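14-3-3 protein (Cryptosporidium parvum, PDB 3EFZ) probably binds phosphoserine-containing partner proteins, as members of the 14-3-3 family do, and so takes part in cell signalling and regulation. Local coordinates at residues Ile49-Leu52 and Thr53-Asp57; Ile78-Ser81 and Leu82-Ile85; Ala178-Arg181 and Glu182-Leu186; Leu200-Thr203 and Ile204-Asp208; Phe237-Asn240 and Thr241-Leu245. One frame throughout, in Å; residues are numbered along the deposited sequence.

Interaction 1 of 5, residues Ile49-Leu52 and Thr53-Asp57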
loop_
_atom_site.group_PDB
_atom_site.type_symbol
_atom_site.label_atom_id
_atom_site.label_comp_id
_atom_site.label_asym_id
_atom_site.label_seq_id
_atom_site.Cartn_x
_atom_site.Cartn_y
_atom_site.Cartn_z
ATOM N N ILE B 49 5.598 -8.286 7.076
ATOM C CA ILE B 49 6.181 -7.432 8.115
ATOM C C ILE B 49 6.506 -8.199 9.400
ATOM O O ILE B 49 7.573 -8.016 9.947
ATOM C CB ILE B 49 5.340 -6.177 8.367
ATOM C CG1 ILE B 49 5.565 -5.207 7.199
ATOM C CG2 ILE B 49 5.763 -5.484 9.663
ATOM C CD1 ILE B 49 4.477 -4.318 6.996
ATOM N N LYS B 50 5.613 -9.090 9.835
ATOM C CA LYS B 50 5.865 -9.934 11.003
ATOM C C LYS B 50 7.168 -10.720 10.850
ATOM O O LYS B 50 8.043 -10.642 11.708
ATOM C CB LYS B 50 4.706 -10.909 11.239
ATOM C CG LYS B 50 3.598 -10.360 12.073
ATOM C CD LYS B 50 2.527 -11.409 12.380
ATOM C CE LYS B 50 2.759 -12.101 13.730
ATOM N NZ LYS B 50 2.795 -11.129 14.876
ATOM N N VAL B 51 7.286 -11.468 9.753
ATOM C CA VAL B 51 8.475 -12.264 9.471
ATOM C C VAL B 51 9.750 -11.410 9.424
ATOM O O VAL B 51 10.723 -11.703 10.124
ATOM C CB VAL B 51 8.322 -13.146 8.175
ATOM C CG1 VAL B 51 9.601 -13.926 7.890
ATOM C CG2 VAL B 51 7.174 -14.126 8.323
ATOM N N LEU B 52 9.754 -10.355 8.611
ATOM C CA LEU B 52 10.972 -9.533 8.448
ATOM C C LEU B 52 11.459 -8.898 9.754
ATOM O O LEU B 52 12.643 -8.587 9.923
ATOM C CB LEU B 52 10.747 -8.444 7.395
ATOM C CG LEU B 52 10.708 -8.935 5.937
ATOM C CD1 LEU B 52 10.556 -7.759 4.982
ATOM C CD2 LEU B 52 11.963 -9.736 5.573
ATOM N N THR B 53 10.531 -8.758 10.686
ATOM C CA THR B 53 10.655 -7.859 11.805
ATOM C C THR B 53 10.751 -8.666 13.127
ATOM O O THR B 53 11.399 -8.231 14.092
ATOM C CB THR B 53 9.439 -6.889 11.737
ATOM O OG1 THR B 53 9.868 -5.536 11.512
ATOM C CG2 THR B 53 8.520 -7.019 12.888
ATOM N N GLU B 54 10.139 -9.849 13.154
ATOM C CA GLU B 54 10.141 -10.697 14.354
ATOM C C GLU B 54 11.000 -11.954 14.203
ATOM O O GLU B 54 11.245 -12.638 15.180
ATOM C CB GLU B 54 8.709 -11.062 14.767
ATOM C CG GLU B 54 7.863 -9.833 15.062
ATOM C CD GLU B 54 6.394 -10.113 15.298
ATOM O OE1 GLU B 54 5.929 -11.241 15.045
ATOM O OE2 GLU B 54 5.696 -9.172 15.736
ATOM N N SER B 55 11.459 -12.249 12.986
ATOM C CA SER B 55 12.302 -13.435 12.773
ATOM C C SER B 55 13.799 -13.155 12.954
ATOM O O SER B 55 14.587 -14.078 13.090
ATOM C CB SER B 55 12.032 -14.096 11.413
ATOM O OG SER B 55 10.736 -14.656 11.382
ATOM N N SER B 56 14.176 -11.877 12.952
ATOM C CA SER B 56 15.567 -11.463 13.161
ATOM C C SER B 56 16.057 -11.854 14.552
ATOM O O SER B 56 15.253 -12.097 15.455
ATOM C CB SER B 56 15.712 -9.951 12.968
ATOM O OG SER B 56 17.076 -9.584 12.925
ATOM N N ASP B 57 17.376 -11.920 14.713
ATOM C CA ASP B 57 17.981 -12.224 16.007
ATOM C C ASP B 57 18.269 -10.982 16.851
ATOM O O ASP B 57 18.640 -11.100 18.017
ATOM C CB ASP B 57 19.273 -13.016 15.811
ATOM C CG ASP B 57 19.040 -14.351 15.150
ATOM O OD1 ASP B 57 19.638 -14.571 14.081
ATOM O OD2 ASP B 57 18.260 -15.170 15.689
#

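Interaction 2 of 5, residues Ile78-Ser81 and Leu82-Ile85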
loop_
_atom_site.group_PDB
_atom_site.type_symbol
_atom_site.label_atom_id
_atom_site.label_comp_id
_atom_site.label_asym_id
_atom_site.label_seq_id
_atom_site.Cartn_x
_atom_site.Cartn_y
_atom_site.Cartn_z
ATOM N N ILE B 78 1.608 -0.914 -5.610
ATOM C CA ILE B 78 1.831 -0.154 -6.854
ATOM C C ILE B 78 1.524 -1.074 -8.042
ATOM O O ILE B 78 0.792 -0.705 -8.955
ATOM C CB ILE B 78 3.254 0.453 -6.930
ATOM C CG1 ILE B 78 3.477 1.467 -5.797
ATOM C CG2 ILE B 78 3.472 1.139 -8.257
ATOM C CD1 ILE B 78 4.940 1.795 -5.560
ATOM N N ARG B 79 2.033 -2.306 -7.986
ATOM C CA ARG B 79 1.752 -3.292 -9.025
ATOM C C ARG B 79 0.252 -3.605 -9.146
ATOM O O ARG B 79 -0.248 -3.744 -10.256
ATOM C CB ARG B 79 2.574 -4.549 -8.783
ATOM C CG ARG B 79 2.387 -5.676 -9.795
ATOM C CD ARG B 79 3.274 -6.789 -9.368
ATOM N NE ARG B 79 3.115 -7.998 -10.164
ATOM C CZ ARG B 79 2.386 -9.044 -9.817
ATOM N NH1 ARG B 79 1.724 -9.054 -8.669
ATOM N NH2 ARG B 79 2.346 -10.094 -10.628
ATOM N N ASN B 80 -0.457 -3.706 -8.019
ATOM C CA ASN B 80 -1.869 -4.040 -8.011
ATOM C C ASN B 80 -2.713 -2.977 -8.711
ATOM O O ASN B 80 -3.621 -3.308 -9.477
ATOM C CB ASN B 80 -2.376 -4.258 -6.573
ATOM C CG ASN B 80 -3.857 -4.627 -6.523
ATOM O OD1 ASN B 80 -4.218 -5.765 -6.767
ATOM N ND2 ASN B 80 -4.711 -3.664 -6.188
ATOM N N SER B 81 -2.378 -1.706 -8.485
ATOM C CA SER B 81 -3.120 -0.575 -9.049
ATOM C C SER B 81 -3.030 -0.511 -10.580
ATOM O O SER B 81 -3.863 0.142 -11.244
ATOM C CB SER B 81 -2.648 0.746 -8.423
ATOM O OG SER B 81 -1.400 1.154 -8.955
ATOM N N LEU B 82 -2.022 -1.179 -11.128
ATOM C CA LEU B 82 -1.767 -1.146 -12.556
ATOM C C LEU B 82 -2.310 -2.336 -13.327
ATOM O O LEU B 82 -2.124 -2.402 -14.536
ATOM C CB LEU B 82 -0.273 -1.080 -12.819
ATOM C CG LEU B 82 0.549 0.112 -12.364
ATOM C CD1 LEU B 82 2.012 -0.198 -12.681
ATOM C CD2 LEU B 82 0.066 1.425 -13.023
ATOM N N LYS B 83 -2.960 -3.284 -12.658
ATOM C CA LYS B 83 -3.293 -4.530 -13.348
ATOM C C LYS B 83 -4.243 -4.368 -14.554
ATOM O O LYS B 83 -4.017 -4.985 -15.596
ATOM C CB LYS B 83 -3.742 -5.636 -12.379
ATOM C CG LYS B 83 -4.976 -5.318 -11.555
ATOM C CD LYS B 83 -5.129 -6.294 -10.373
ATOM C CE LYS B 83 -6.163 -5.776 -9.359
ATOM N NZ LYS B 83 -6.371 -6.801 -8.279
ATOM N N SER B 84 -5.295 -3.559 -14.429
ATOM C CA SER B 84 -6.174 -3.274 -15.579
ATOM C C SER B 84 -5.506 -2.408 -16.632
ATOM O O SER B 84 -5.813 -2.531 -17.818
ATOM C CB SER B 84 -7.479 -2.613 -15.157
ATOM O OG SER B 84 -8.172 -3.403 -14.207
ATOM N N ILE B 85 -4.630 -1.503 -16.203
ATOM C CA ILE B 85 -3.864 -0.692 -17.156
ATOM C C ILE B 85 -3.049 -1.642 -18.062
ATOM O O ILE B 85 -3.003 -1.472 -19.286
ATOM C CB ILE B 85 -2.973 0.376 -16.444
ATOM C CG1 ILE B 85 -3.852 1.514 -15.885
ATOM C CG2 ILE B 85 -1.942 0.954 -17.400
ATOM C CD1 ILE B 85 -3.133 2.489 -15.004
HETATM O O HOH W 1 -5.314 -0.589 -13.356
#

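Interaction 3 of 5, residues Ala178-Arg181 and Glu182-Leu186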
loop_
_atom_site.group_PDB
_atom_site.type_symbol
_atom_site.label_atom_id
_atom_site.label_comp_id
_atom_site.label_asym_id
_atom_site.label_seq_id
_atom_site.Cartn_x
_atom_site.Cartn_y
_atom_site.Cartn_z
ATOM N N ALA B 178 15.475 -20.829 -2.555
ATOM C CA ALA B 178 14.475 -20.854 -1.478
ATOM C C ALA B 178 13.812 -22.236 -1.342
ATOM O O ALA B 178 13.715 -22.769 -0.243
ATOM C CB ALA B 178 13.427 -19.763 -1.704
ATOM N N LEU B 179 13.374 -22.816 -2.459
ATOM C CA LEU B 179 12.843 -24.194 -2.468
ATOM C C LEU B 179 13.811 -25.239 -1.900
ATOM O O LEU B 179 13.400 -26.095 -1.099
ATOM C CB LEU B 179 12.390 -24.612 -3.881
ATOM C CG LEU B 179 11.124 -23.975 -4.468
ATOM C CD1 LEU B 179 11.021 -24.237 -5.983
ATOM C CD2 LEU B 179 9.882 -24.460 -3.757
ATOM N N GLN B 180 15.079 -25.178 -2.316
ATOM C CA GLN B 180 16.103 -26.095 -1.804
ATOM C C GLN B 180 16.307 -25.932 -0.290
ATOM O O GLN B 180 16.430 -26.926 0.435
ATOM C CB GLN B 180 17.431 -25.956 -2.569
ATOM C CG GLN B 180 18.601 -26.810 -2.011
ATOM C CD GLN B 180 18.189 -28.247 -1.665
ATOM O OE1 GLN B 180 17.790 -29.032 -2.534
ATOM N NE2 GLN B 180 18.283 -28.591 -0.383
ATOM N N ARG B 181 16.337 -24.690 0.181
ATOM C CA ARG B 181 16.425 -24.421 1.617
ATOM C C ARG B 181 15.196 -24.941 2.371
ATOM O O ARG B 181 15.324 -25.552 3.433
ATOM C CB ARG B 181 16.620 -22.928 1.872
ATOM C CG ARG B 181 17.995 -22.408 1.526
ATOM C CD ARG B 181 17.935 -20.884 1.496
ATOM N NE ARG B 181 19.222 -20.259 1.200
ATOM C CZ ARG B 181 20.050 -19.764 2.118
ATOM N NH1 ARG B 181 19.776 -19.844 3.428
ATOM N NH2 ARG B 181 21.178 -19.200 1.721
ATOM N N GLU B 182 14.009 -24.724 1.809
ATOM C CA GLU B 182 12.774 -25.302 2.371
ATOM C C GLU B 182 12.787 -26.839 2.445
ATOM O O GLU B 182 12.403 -27.406 3.467
ATOM C CB GLU B 182 11.536 -24.774 1.638
ATOM C CG GLU B 182 11.332 -23.265 1.887
ATOM C CD GLU B 182 10.708 -22.523 0.716
ATOM O OE1 GLU B 182 10.264 -23.184 -0.245
ATOM O OE2 GLU B 182 10.676 -21.274 0.759
ATOM N N ARG B 183 13.241 -27.487 1.368
ATOM C CA ARG B 183 13.426 -28.949 1.316
ATOM C C ARG B 183 14.379 -29.478 2.395
ATOM O O ARG B 183 14.129 -30.524 2.997
ATOM C CB ARG B 183 13.913 -29.394 -0.073
ATOM C CG ARG B 183 12.817 -29.432 -1.147
ATOM C CD ARG B 183 13.310 -30.027 -2.480
ATOM N NE ARG B 183 13.423 -28.993 -3.521
ATOM C CZ ARG B 183 14.568 -28.566 -4.059
ATOM N NH1 ARG B 183 15.729 -29.085 -3.675
ATOM N NH2 ARG B 183 14.550 -27.612 -4.985
ATOM N N SER B 184 15.463 -28.739 2.625
ATOM C CA SER B 184 16.508 -29.095 3.587
ATOM C C SER B 184 16.090 -28.927 5.051
ATOM O O SER B 184 16.391 -29.777 5.904
ATOM C CB SER B 184 17.736 -28.216 3.356
ATOM O OG SER B 184 18.430 -28.599 2.192
ATOM N N PHE B 185 15.395 -27.827 5.331
ATOM C CA PHE B 185 15.269 -27.343 6.703
ATOM C C PHE B 185 13.881 -27.416 7.315
ATOM O O PHE B 185 13.745 -27.392 8.540
ATOM C CB PHE B 185 15.844 -25.930 6.825
ATOM C CG PHE B 185 17.284 -25.821 6.389
ATOM C CD1 PHE B 185 17.684 -24.822 5.507
ATOM C CD2 PHE B 185 18.240 -26.724 6.849
ATOM C CE1 PHE B 185 19.012 -24.727 5.092
ATOM C CE2 PHE B 185 19.559 -26.634 6.435
ATOM C CZ PHE B 185 19.943 -25.632 5.550
ATOM N N LEU B 186 12.860 -27.535 6.474
ATOM C CA LEU B 186 11.488 -27.502 6.958
ATOM C C LEU B 186 10.916 -28.878 7.210
ATOM O O LEU B 186 11.026 -29.790 6.387
ATOM C CB LEU B 186 10.573 -26.704 6.027
ATOM C CG LEU B 186 10.830 -25.202 5.909
ATOM C CD1 LEU B 186 9.888 -24.613 4.880
ATOM C CD2 LEU B 186 10.670 -24.503 7.250
#

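Interaction 4 of 5, residues Leu200-Thr203 and Ile204-Asp208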
loop_
_atom_site.group_PDB
_atom_site.type_symbol
_atom_site.label_atom_id
_atom_site.label_comp_id
_atom_site.label_asym_id
_atom_site.label_seq_id
_atom_site.Cartn_x
_atom_site.Cartn_y
_atom_site.Cartn_z
ATOM N N LEU B 200 4.036 -21.861 -5.640
ATOM C CA LEU B 200 2.998 -21.094 -6.327
ATOM C C LEU B 200 3.555 -19.914 -7.109
ATOM O O LEU B 200 3.166 -19.708 -8.257
ATOM C CB LEU B 200 1.906 -20.604 -5.356
ATOM C CG LEU B 200 0.803 -19.694 -5.954
ATOM C CD1 LEU B 200 -0.097 -20.435 -6.950
ATOM C CD2 LEU B 200 -0.050 -19.010 -4.875
ATOM N N ASN B 201 4.447 -19.140 -6.488
ATOM C CA ASN B 201 5.068 -18.011 -7.167
ATOM C C ASN B 201 5.996 -18.426 -8.321
ATOM O O ASN B 201 6.020 -17.770 -9.375
ATOM C CB ASN B 201 5.747 -17.096 -6.151
ATOM C CG ASN B 201 4.733 -16.287 -5.339
ATOM O OD1 ASN B 201 3.550 -16.617 -5.295
ATOM N ND2 ASN B 201 5.196 -15.245 -4.686
ATOM N N TYR B 202 6.715 -19.530 -8.126
ATOM C CA TYR B 202 7.547 -20.123 -9.181
ATOM C C TYR B 202 6.671 -20.631 -10.313
ATOM O O TYR B 202 7.009 -20.438 -11.473
ATOM C CB TYR B 202 8.419 -21.255 -8.618
ATOM C CG TYR B 202 9.572 -21.741 -9.503
ATOM C CD1 TYR B 202 9.982 -21.030 -10.636
ATOM C CD2 TYR B 202 10.270 -22.892 -9.170
ATOM C CE1 TYR B 202 11.038 -21.473 -11.425
ATOM C CE2 TYR B 202 11.331 -23.345 -9.953
ATOM C CZ TYR B 202 11.708 -22.625 -11.080
ATOM O OH TYR B 202 12.763 -23.074 -11.850
ATOM N N THR B 203 5.555 -21.281 -9.966
ATOM C CA THR B 203 4.545 -21.700 -10.940
ATOM C C THR B 203 4.027 -20.506 -11.748
ATOM O O THR B 203 3.889 -20.617 -12.961
ATOM C CB THR B 203 3.361 -22.442 -10.272
ATOM O OG1 THR B 203 3.833 -23.660 -9.679
ATOM C CG2 THR B 203 2.278 -22.773 -11.281
ATOM N N ILE B 204 3.781 -19.375 -11.080
ATOM C CA ILE B 204 3.356 -18.135 -11.750
ATOM C C ILE B 204 4.416 -17.621 -12.746
ATOM O O ILE B 204 4.075 -17.225 -13.887
ATOM C CB ILE B 204 2.960 -17.036 -10.729
ATOM C CG1 ILE B 204 1.724 -17.460 -9.927
ATOM C CG2 ILE B 204 2.704 -15.701 -11.434
ATOM C CD1 ILE B 204 1.460 -16.589 -8.694
ATOM N N LEU B 205 5.687 -17.662 -12.331
ATOM C CA LEU B 205 6.804 -17.281 -13.194
ATOM C C LEU B 205 6.865 -18.147 -14.443
ATOM O O LEU B 205 7.051 -17.619 -15.548
ATOM C CB LEU B 205 8.141 -17.371 -12.446
ATOM C CG LEU B 205 9.433 -16.929 -13.145
ATOM C CD1 LEU B 205 9.497 -15.393 -13.299
ATOM C CD2 LEU B 205 10.644 -17.442 -12.356
ATOM N N LYS B 206 6.702 -19.459 -14.257
ATOM C CA LYS B 206 6.710 -20.429 -15.350
ATOM C C LYS B 206 5.546 -20.221 -16.312
ATOM O O LYS B 206 5.731 -20.242 -17.536
ATOM C CB LYS B 206 6.648 -21.869 -14.814
ATOM C CG LYS B 206 7.891 -22.359 -14.084
ATOM C CD LYS B 206 7.592 -23.697 -13.414
ATOM C CE LYS B 206 8.747 -24.148 -12.536
ATOM N NZ LYS B 206 9.850 -24.804 -13.279
ATOM N N TYR B 207 4.354 -20.047 -15.749
ATOM C CA TYR B 207 3.150 -19.855 -16.532
ATOM C C TYR B 207 3.238 -18.576 -17.355
ATOM O O TYR B 207 3.152 -18.624 -18.575
ATOM C CB TYR B 207 1.903 -19.856 -15.629
ATOM C CG TYR B 207 0.574 -19.800 -16.371
ATOM C CD1 TYR B 207 -0.214 -20.945 -16.523
ATOM C CD2 TYR B 207 0.101 -18.597 -16.911
ATOM C CE1 TYR B 207 -1.443 -20.887 -17.196
ATOM C CE2 TYR B 207 -1.108 -18.532 -17.588
ATOM C CZ TYR B 207 -1.879 -19.677 -17.727
ATOM O OH TYR B 207 -3.078 -19.599 -18.401
ATOM N N ASP B 208 3.423 -17.442 -16.690
ATOM C CA ASP B 208 3.359 -16.159 -17.376
ATOM C C ASP B 208 4.691 -15.828 -18.067
ATOM O O ASP B 208 4.847 -16.101 -19.275
ATOM C CB ASP B 208 2.895 -15.050 -16.420
ATOM C CG ASP B 208 2.488 -13.780 -17.146
ATOM O OD1 ASP B 208 2.650 -13.719 -18.389
ATOM O OD2 ASP B 208 2.008 -12.832 -16.470
#

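Interaction 5 of 5, residues Phe237-Asn240 and Thr241-Leu245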
loop_
_atom_site.group_PDB
_atom_site.type_symbol
_atom_site.label_atom_id
_atom_site.label_comp_id
_atom_site.label_asym_id
_atom_site.label_seq_id
_atom_site.Cartn_x
_atom_site.Cartn_y
_atom_site.Cartn_z
ATOM N N PHE B 237 -3.757 -30.473 7.680
ATOM C CA PHE B 237 -2.777 -29.495 7.271
ATOM C C PHE B 237 -3.188 -28.116 7.788
ATOM O O PHE B 237 -4.350 -27.902 8.160
ATOM C CB PHE B 237 -2.655 -29.470 5.737
ATOM C CG PHE B 237 -1.958 -30.670 5.157
ATOM C CD1 PHE B 237 -2.190 -31.053 3.833
ATOM C CD2 PHE B 237 -1.082 -31.430 5.933
ATOM C CE1 PHE B 237 -1.541 -32.165 3.281
ATOM C CE2 PHE B 237 -0.445 -32.545 5.395
ATOM C CZ PHE B 237 -0.678 -32.908 4.063
ATOM N N SER B 238 -2.239 -27.181 7.806
ATOM C CA SER B 238 -2.532 -25.814 8.230
ATOM C C SER B 238 -3.547 -25.205 7.275
ATOM O O SER B 238 -3.697 -25.654 6.132
ATOM C CB SER B 238 -1.263 -24.956 8.307
ATOM O OG SER B 238 -0.798 -24.616 7.012
ATOM N N GLU B 239 -4.269 -24.209 7.770
ATOM C CA GLU B 239 -5.239 -23.482 6.974
ATOM C C GLU B 239 -4.577 -22.853 5.740
ATOM O O GLU B 239 -5.133 -22.884 4.636
ATOM C CB GLU B 239 -5.901 -22.424 7.847
ATOM C CG GLU B 239 -6.704 -21.407 7.088
ATOM C CD GLU B 239 -6.892 -20.147 7.879
ATOM O OE1 GLU B 239 -7.680 -20.189 8.850
ATOM O OE2 GLU B 239 -6.250 -19.128 7.531
ATOM N N ASN B 240 -3.379 -22.303 5.927
ATOM C CA ASN B 240 -2.642 -21.703 4.821
ATOM C C ASN B 240 -2.149 -22.703 3.795
ATOM O O ASN B 240 -2.087 -22.379 2.613
ATOM C CB ASN B 240 -1.509 -20.807 5.316
ATOM C CG ASN B 240 -1.981 -19.410 5.620
ATOM O OD1 ASN B 240 -2.811 -18.853 4.901
ATOM N ND2 ASN B 240 -1.468 -18.834 6.699
ATOM N N THR B 241 -1.815 -23.914 4.238
ATOM C CA THR B 241 -1.537 -25.016 3.308
ATOM C C THR B 241 -2.775 -25.339 2.478
ATOM O O THR B 241 -2.716 -25.359 1.253
ATOM C CB THR B 241 -1.015 -26.267 4.039
ATOM O OG1 THR B 241 0.301 -25.996 4.534
ATOM C CG2 THR B 241 -0.956 -27.477 3.106
ATOM N N GLU B 242 -3.903 -25.558 3.147
ATOM C CA GLU B 242 -5.144 -25.879 2.448
ATOM C C GLU B 242 -5.592 -24.761 1.499
ATOM O O GLU B 242 -6.075 -25.039 0.406
ATOM C CB GLU B 242 -6.251 -26.291 3.429
ATOM C CG GLU B 242 -5.976 -27.615 4.186
ATOM C CD GLU B 242 -5.960 -28.893 3.297
ATOM O OE1 GLU B 242 -5.605 -29.973 3.830
ATOM O OE2 GLU B 242 -6.300 -28.831 2.085
ATOM N N LYS B 243 -5.399 -23.506 1.893
ATOM C CA LYS B 243 -5.630 -22.370 0.984
ATOM C C LYS B 243 -4.737 -22.401 -0.264
ATOM O O LYS B 243 -5.208 -22.137 -1.375
ATOM C CB LYS B 243 -5.440 -21.041 1.710
ATOM C CG LYS B 243 -6.616 -20.589 2.558
ATOM C CD LYS B 243 -6.244 -19.314 3.278
ATOM C CE LYS B 243 -7.447 -18.419 3.514
ATOM N NZ LYS B 243 -7.993 -18.534 4.896
ATOM N N LEU B 244 -3.457 -22.719 -0.084
ATOM C CA LEU B 244 -2.503 -22.732 -1.193
ATOM C C LEU B 244 -2.687 -23.938 -2.095
ATOM O O LEU B 244 -2.523 -23.836 -3.310
ATOM C CB LEU B 244 -1.061 -22.668 -0.694
ATOM C CG LEU B 244 -0.563 -21.317 -0.148
ATOM C CD1 LEU B 244 0.616 -21.537 0.778
ATOM C CD2 LEU B 244 -0.221 -20.312 -1.265
ATOM N N LEU B 245 -3.033 -25.078 -1.503
ATOM C CA LEU B 245 -3.329 -26.276 -2.290
ATOM C C LEU B 245 -4.576 -26.075 -3.128
ATOM O O LEU B 245 -4.643 -26.555 -4.266
ATOM C CB LEU B 245 -3.480 -27.513 -1.401
ATOM C CG LEU B 245 -2.185 -28.109 -0.829
ATOM C CD1 LEU B 245 -2.501 -29.290 0.106
ATOM C CD2 LEU B 245 -1.222 -28.522 -1.949
#

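Interaction 1 of 5, residues Ile49-Leu52 and Thr53-Asp57
Lys50 and Glu54 face each other one turn apart at the C-terminal end of helix 32-54, an i to i+4 salt bridge between two exposed residues of the all-helical 14-3-3 fold. Lys50 NZ stands 3.1 Å from Glu54 OE1 and uses the syn lone pair of that oxygen, the side facing OE2. The lysine reaches it by bending near its end (chi3 95°, chi4 58°), whereas the glutamate runs extended beyond CG, and the two chains cross obliquely. Beneath them Lys50 O accepts twice: from Glu54 N at 2.7 Å, with the donor nearly in line with the carbonyl bond, and from Thr53 N at 3.3 Å, well above the carbonyl plane. Further out, Leu52 O takes a hydrogen bond from Tyr135 OH, and Val51 and Leu52 pack on helix 138-158 through Phe143 and Cys144. Ile49 and Thr53 lean on Leu66 of helix 63-81 and also meet Asp123 and Asn131 of the second subunit. Ser55 N bonds to Val51 O at 3.0 Å, and the Ser55 OG atom comes within 3.7 Å of Val51 CG1.

Interaction 2 of 5, residues Ile78-Ser81 and Leu82-Ile85
The junction between helix 63-81 and the short helix 83-87 is a break in a helical path, in which Leu82 N bonds back to Arg79 O (3.2 Å) and Lys83 N to Asn80 O (3.2 Å). Both are i to i+3 bonds, replacing here the i to i+4 pattern of the helix, and both donors lie more than 60° out of the carbonyl plane. Over this turn Asn80 and Lys83 extend alongside each other in one direction. Lys83 starts with CG between its backbone N and carbonyl carbon (chi1 60°), then stretches out fully across Asn80 O to set NZ 2.8 Å from Asn80 OD1. The amide and ammonium ends then both turn to the second subunit, where Glu115 of that subunit accepts from Asn80 ND2 and forms a salt bridge with Lys83 NZ. At the inner side Ser81 OG bonds to Ile78 O at 2.9 Å, while Leu82 CG rests 3.5 Å from the same Ile78 O. A water spans the bend, donating to Ser81 O at 2.7 Å and accepting from Ile85 N. Arg79 points elsewhere: it pairs with Glu157 and lies beside Arg153, and this cluster is consistent with the basic phosphoserine pocket of the 14-3-3 fold.

Interaction 3 of 5, residues Ala178-Arg181 and Glu182-Leu186
Gln180 O is approached by two groups of Ser184 near the C-terminal end of helix 161-185, one of the antiparallel helices of the 14-3-3 fold. Ser184 N donates to it at 3.0 Å, and Ser184 OG lies 3.1 Å away, although whether the hydroxyl proton goes to this oxygen is not settled. The serine hydroxyl is brought back over the carbonyl because OG stands beside its own backbone N (chi1 -74°). Two regular i to i+4 bonds precede this one, with Glu182 N to Ala178 O and Arg183 N to Leu179 O each at 2.8 Å.

Arg183 bends at chi3 (-109°) and folds back along the helix, laying one guanidinium face over Gln180 CA and Leu179 O; the placement of the Gln180 amide against this guanidinium is doubtful, because the two come too close in the model. On another side of the helix, Glu182 curls over Ala178 O, with CG 3.2 Å from that oxygen, and sends OE2 to Thr198 of helix 193-207. Leu179 CD2 lies 3.8 Å from Glu182 OE1, and the Leu179 side chain packs on Tyr195 and Ile199. Arg181 points to helix 138-158, where it touches Arg141 and Ile145. In the last turn Phe185 N bonds to Arg181 O, and the ring passes obliquely beside that oxygen, with CD1 3.2 Å from Arg181 O.

Interaction 4 of 5, residues Leu200-Thr203 and Ile204-Asp208
Ile204, Tyr202 and Lys206 carry most of this contact near the C-terminal end of helix 193-207. Lys206 lies one turn beyond Tyr202 and brings its methylene end over the ring: CE sits 3.5 Å from the centroid of the Tyr202 ring, only 7° off the normal, a CH-pi contact centred on the face. A bend at chi4 (-81°) then carries NZ toward the phenol end, where it makes a cation-pi contact at 4.0 Å from the same centroid. Leu205 CD2 meets the ring at its edge instead, 4.0 Å from Tyr202 CD1. Ile204 turns to a different side of the helix; its CG1 rides 3.1 Å from Leu200 O, its CD1 lies 4.2 Å from Leu200 CG, and the same methyl also brushes the Asn201 amide oxygen.

In the 14-3-3 fold this turn meets several helices. Tyr202 OH bonds to Glu176 of helix 161-185, and Phe219 of helix 213-228 meets both Tyr202, edge to face, and Lys206, by cation-pi. Asn201 bonds to Asp150 of helix 138-158; beside it and Ile204 stands Arg153, a predicted phosphoserine-contacting residue. Leu200 packs against helix 239-256.

Interaction 5 of 5, residues Phe237-Asn240 and Thr241-Leu245
From an extended backbone at Phe237 and Ser238, both with psi near 160°, the chain turns into helix 239-256, and regular bonds begin at once: Glu242 N donates to Ser238 O at 3.0 Å, and Lys243 N to Glu239 O at 2.8 Å. Ser238 holds the N-cap position. Its OG, placed between backbone N and carbonyl carbon (chi1 74°), accepts from Thr241 N at 3.0 Å and so caps an amide of the first turn. Thr241 OG1 hydrogen-bonds to the carbonyl oxygen of Ser191. This serine cap opens the last helix of the 14-3-3 fold, which packs here on helix 193-207 through Pro193, Leu196 and Leu200. Phe237, just before the cap, folds back along the first turn: Thr241 CG2 comes within 3.7 Å of Phe237 CB, and Leu245 CD1 lies 4.1 Å from Phe237 CD1. Glu242 bends at chi2 (-67°) to bring OE1 3.5 Å from Phe237 CB, and Arg231 meets both residues, by cation-pi to the ring and by a long, weak ion pair to the carboxylate. On the outer side, Glu239 and Lys243 run together, with OE2 of Glu239 3.2 Å from Lys243 NZ in a salt bridge whose hydrogen bond is weak.

How the interactions relate
Five local contacts illustrate how such interactions are distributed over a single all-helical fold. Interaction 4 touches interactions 3 and 5: Leu179 CD1 of interaction 3 packs 3.5 Å from Tyr202 CD2, and Leu244 CD2 of interaction 5 lies 3.8 Å from Leu200 CD2. It also comes within about 6 Å of interaction 2, nearest atoms, and these two border the predicted phosphoserine site, with the side chains of Arg79 and Asn201 about 4 Å and 3 Å from that of Arg153. Interactions 3 and 5 stand farther off: the side chains of Leu179 and Leu244 lie about 12 Å and 11 Å from that of Arg153. Interactions 1 and 2, their centres 28 Å apart, both touch the second subunit.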